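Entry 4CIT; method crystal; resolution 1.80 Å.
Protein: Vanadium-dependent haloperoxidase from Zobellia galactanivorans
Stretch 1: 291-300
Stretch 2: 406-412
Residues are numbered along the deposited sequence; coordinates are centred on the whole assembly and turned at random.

Stretch 1, residues 291-300: HWMGIAKIAA
Stretch 2 (406-412) SFKQAAD

Two nearly antiparallel helices, far apart in sequence but in one chain, meet through a small, mainly apolar contact without hydrogen bonds or salt bridges, in which one large aromatic side chain from each spans a wide gap between the backbones. Residues 291-300 are helical throughout, within a helix that extends beyond both ends of the stretch; phi runs from -71° to -53° and psi from -47° to -31°. Its backbone bonds repeat from i+4 to i, from Ile295 N to His291 O (2.9 Å) through Ala300 N to Ala296 O (3.0 Å). In the second stretch Ser406 is extended (phi/psi -164°/162°) and the helix starts at Phe407, continuing past Asp412. Ser406, with chi1 p (72°), is the N-cap: its OG accepts from Gln409 N at 2.9 Å, satisfying an amide in the first turn that has no helical carbonyl partner. Ala410 N reaches Ser406 O at 3.2 Å, and Ala411 N binds Phe407 O at 2.9 Å.

The helix axes approach to 12.6 Å, with 160° between their N-to-C directions. The register pairs Trp292 with Ala411 (CA to CA 9.5 Å) and Ile295 with Phe407 (CA to CA 8.6 Å), so one chain ascends as the other descends. At this spacing the backbones cannot touch, and side chains fill the space; no hydrogen bond or salt bridge crosses, and 233 Å² is buried in all.

Trp292 starts sideways, but chi1 m (-78°) and chi2 95° bring the end of its indole nearer the second helix. Its six-membered ring lies along the first turn there: CH2 is 3.6 Å from Phe407 O and CZ2 3.9 Å from Ala411 N, both at the ring edge. These two backbone atoms already bond each other, so the indole packs beside a satisfied peptide pair. Trp292 CH2 also meets Ala410 CB at 4.0 Å, and Trp292 CZ2 meets Ala411 CB at 4.2 Å, so the indole packs against both methyls. Trp292 NE1 takes no part in the contact and is hydrogen-bonded elsewhere in the structure.

Phe407 answers from the other side. Its CA-to-CB bond is sideways, and chi1 m (-52°) with chi2 -63° extends the ring along the first helix, past two residues one turn apart that both point toward the second stretch. Ile295, chi1 m and chi2 t, places CG2 3.9 Å from Phe407 CD1; Ala299 places CB 4.0 Å from Phe407 CZ. Both carbons lie near the plane of the phenyl ring, at its edge, and the contacts are purely van der Waals. Farther back, Trp292 CZ3 comes within 4.4 Å of Phe407 CB, joining the two clusters.

The polar side chains of the second stretch take no part in the contact. Lys408 points away from the first helix, and its NZ forms a salt bridge with Asp412 OD2 at 2.7 Å, one turn along its own helix; Gln409 likewise points away.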

# COMPACT_ATOMS: atom_id res chain seq x y z
N HIS A 291 -4.74 -3.12 2.69
CA HIS A 291 -5.87 -3.85 2.18
C HIS A 291 -5.50 -4.51 0.83
O HIS A 291 -5.84 -5.70 0.62
CB HIS A 291 -7.01 -2.88 2.03
CG HIS A 291 -8.33 -3.50 1.69
ND1 HIS A 291 -9.52 -2.87 2.01
CD2 HIS A 291 -8.67 -4.67 1.12
CE1 HIS A 291 -10.53 -3.66 1.69
NE2 HIS A 291 -10.05 -4.71 1.05
N TRP A 292 -4.79 -3.78 -0.02
CA TRP A 292 -4.38 -4.34 -1.31
C TRP A 292 -3.32 -5.42 -1.18
O TRP A 292 -3.30 -6.32 -1.98
CB TRP A 292 -4.02 -3.24 -2.32
CG TRP A 292 -5.27 -2.63 -2.89
CD1 TRP A 292 -5.92 -1.50 -2.44
CD2 TRP A 292 -6.06 -3.14 -3.96
NE1 TRP A 292 -7.07 -1.27 -3.19
CE2 TRP A 292 -7.18 -2.30 -4.10
CE3 TRP A 292 -5.96 -4.26 -4.77
CZ2 TRP A 292 -8.15 -2.52 -5.09
CZ3 TRP A 292 -6.88 -4.46 -5.78
CH2 TRP A 292 -7.99 -3.60 -5.90
N MET A 293 -2.47 -5.33 -0.18
CA MET A 293 -1.58 -6.40 0.17
C MET A 293 -2.36 -7.65 0.55
O MET A 293 -2.01 -8.76 0.16
CB MET A 293 -0.54 -6.03 1.23
CG MET A 293 0.44 -5.02 0.78
SD MET A 293 1.56 -5.56 -0.56
CE MET A 293 2.36 -6.86 0.29
N GLY A 294 -3.47 -7.48 1.25
CA GLY A 294 -4.32 -8.51 1.58
C GLY A 294 -5.01 -9.16 0.36
O GLY A 294 -5.12 -10.42 0.29
N ILE A 295 -5.43 -8.33 -0.61
CA ILE A 295 -5.99 -8.85 -1.86
C ILE A 295 -4.93 -9.58 -2.68
O ILE A 295 -5.27 -10.66 -3.23
CB ILE A 295 -6.63 -7.71 -2.69
CG1 ILE A 295 -7.80 -7.14 -1.86
CG2 ILE A 295 -7.03 -8.12 -4.09
CD1 ILE A 295 -8.44 -5.93 -2.41
N ALA A 296 -3.69 -9.09 -2.64
CA ALA A 296 -2.62 -9.82 -3.33
C ALA A 296 -2.42 -11.21 -2.74
O ALA A 296 -2.23 -12.18 -3.46
CB ALA A 296 -1.36 -9.06 -3.26
N LYS A 297 -2.50 -11.31 -1.43
CA LYS A 297 -2.42 -12.59 -0.75
C LYS A 297 -3.54 -13.55 -1.13
O LYS A 297 -3.31 -14.75 -1.41
CB LYS A 297 -2.41 -12.33 0.77
CG LYS A 297 -2.49 -13.65 1.58
CD LYS A 297 -2.47 -13.52 3.13
CE LYS A 297 -3.51 -12.55 3.74
NZ LYS A 297 -3.44 -12.46 5.25
N ILE A 298 -4.78 -13.05 -1.12
CA ILE A 298 -5.94 -13.81 -1.52
C ILE A 298 -5.77 -14.44 -2.89
O ILE A 298 -6.02 -15.68 -3.07
CB ILE A 298 -7.24 -12.98 -1.44
CG1 ILE A 298 -7.57 -12.73 0.01
CG2 ILE A 298 -8.37 -13.76 -2.05
CD1 ILE A 298 -8.62 -11.65 0.25
N ALA A 299 -5.25 -13.65 -3.82
CA ALA A 299 -5.05 -14.08 -5.20
C ALA A 299 -3.92 -15.10 -5.28
O ALA A 299 -4.01 -16.09 -5.99
CB ALA A 299 -4.71 -12.90 -6.09
N ALA A 300 -2.83 -14.84 -4.60
CA ALA A 300 -1.76 -15.79 -4.60
C ALA A 300 -2.14 -17.13 -3.96
O ALA A 300 -1.71 -18.17 -4.45
CB ALA A 300 -0.55 -15.24 -3.90
N SER A 406 -13.45 -8.98 -10.39
CA SER A 406 -12.11 -8.62 -10.92
C SER A 406 -11.37 -7.65 -9.98
O SER A 406 -12.05 -6.96 -9.17
CB SER A 406 -12.28 -7.97 -12.32
OG SER A 406 -12.83 -6.67 -12.24
N PHE A 407 -10.05 -7.52 -10.13
CA PHE A 407 -9.37 -6.46 -9.39
C PHE A 407 -9.87 -5.08 -9.77
O PHE A 407 -9.99 -4.20 -8.88
CB PHE A 407 -7.88 -6.53 -9.57
CG PHE A 407 -7.31 -7.88 -9.27
CD1 PHE A 407 -7.39 -8.44 -8.00
CD2 PHE A 407 -6.70 -8.61 -10.28
CE1 PHE A 407 -6.83 -9.68 -7.74
CE2 PHE A 407 -6.16 -9.86 -10.03
CZ PHE A 407 -6.23 -10.37 -8.73
N LYS A 408 -10.18 -4.90 -11.07
CA LYS A 408 -10.71 -3.61 -11.62
C LYS A 408 -12.01 -3.22 -10.92
O LYS A 408 -12.19 -2.07 -10.49
CB LYS A 408 -10.91 -3.69 -13.12
CG LYS A 408 -11.21 -2.31 -13.72
CD LYS A 408 -11.64 -2.42 -15.18
CE LYS A 408 -12.38 -1.18 -15.72
NZ LYS A 408 -13.41 -0.57 -14.82
N GLN A 409 -12.87 -4.18 -10.73
CA GLN A 409 -14.15 -3.96 -10.05
C GLN A 409 -13.98 -3.57 -8.61
O GLN A 409 -14.60 -2.62 -8.13
CB GLN A 409 -15.11 -5.11 -10.23
CG GLN A 409 -16.50 -4.84 -9.62
CD GLN A 409 -17.33 -6.11 -9.50
OE1 GLN A 409 -16.95 -7.06 -8.82
NE2 GLN A 409 -18.45 -6.15 -10.26
N ALA A 410 -13.10 -4.25 -7.91
CA ALA A 410 -12.73 -3.85 -6.56
C ALA A 410 -12.18 -2.43 -6.51
O ALA A 410 -12.55 -1.70 -5.58
CB ALA A 410 -11.78 -4.79 -5.93
N ALA A 411 -11.23 -2.08 -7.37
CA ALA A 411 -10.70 -0.72 -7.39
C ALA A 411 -11.78 0.35 -7.65
O ALA A 411 -11.77 1.44 -7.04
CB ALA A 411 -9.61 -0.54 -8.48
N ASP A 412 -12.67 0.05 -8.60
CA ASP A 412 -13.77 0.94 -8.88
C ASP A 412 -14.68 1.14 -7.68
O ASP A 412 -15.13 2.27 -7.40
CB ASP A 412 -14.61 0.45 -10.03
CG ASP A 412 -13.91 0.65 -11.41
OD1 ASP A 412 -12.92 1.43 -11.49
OD2 ASP A 412 -14.38 -0.04 -12.33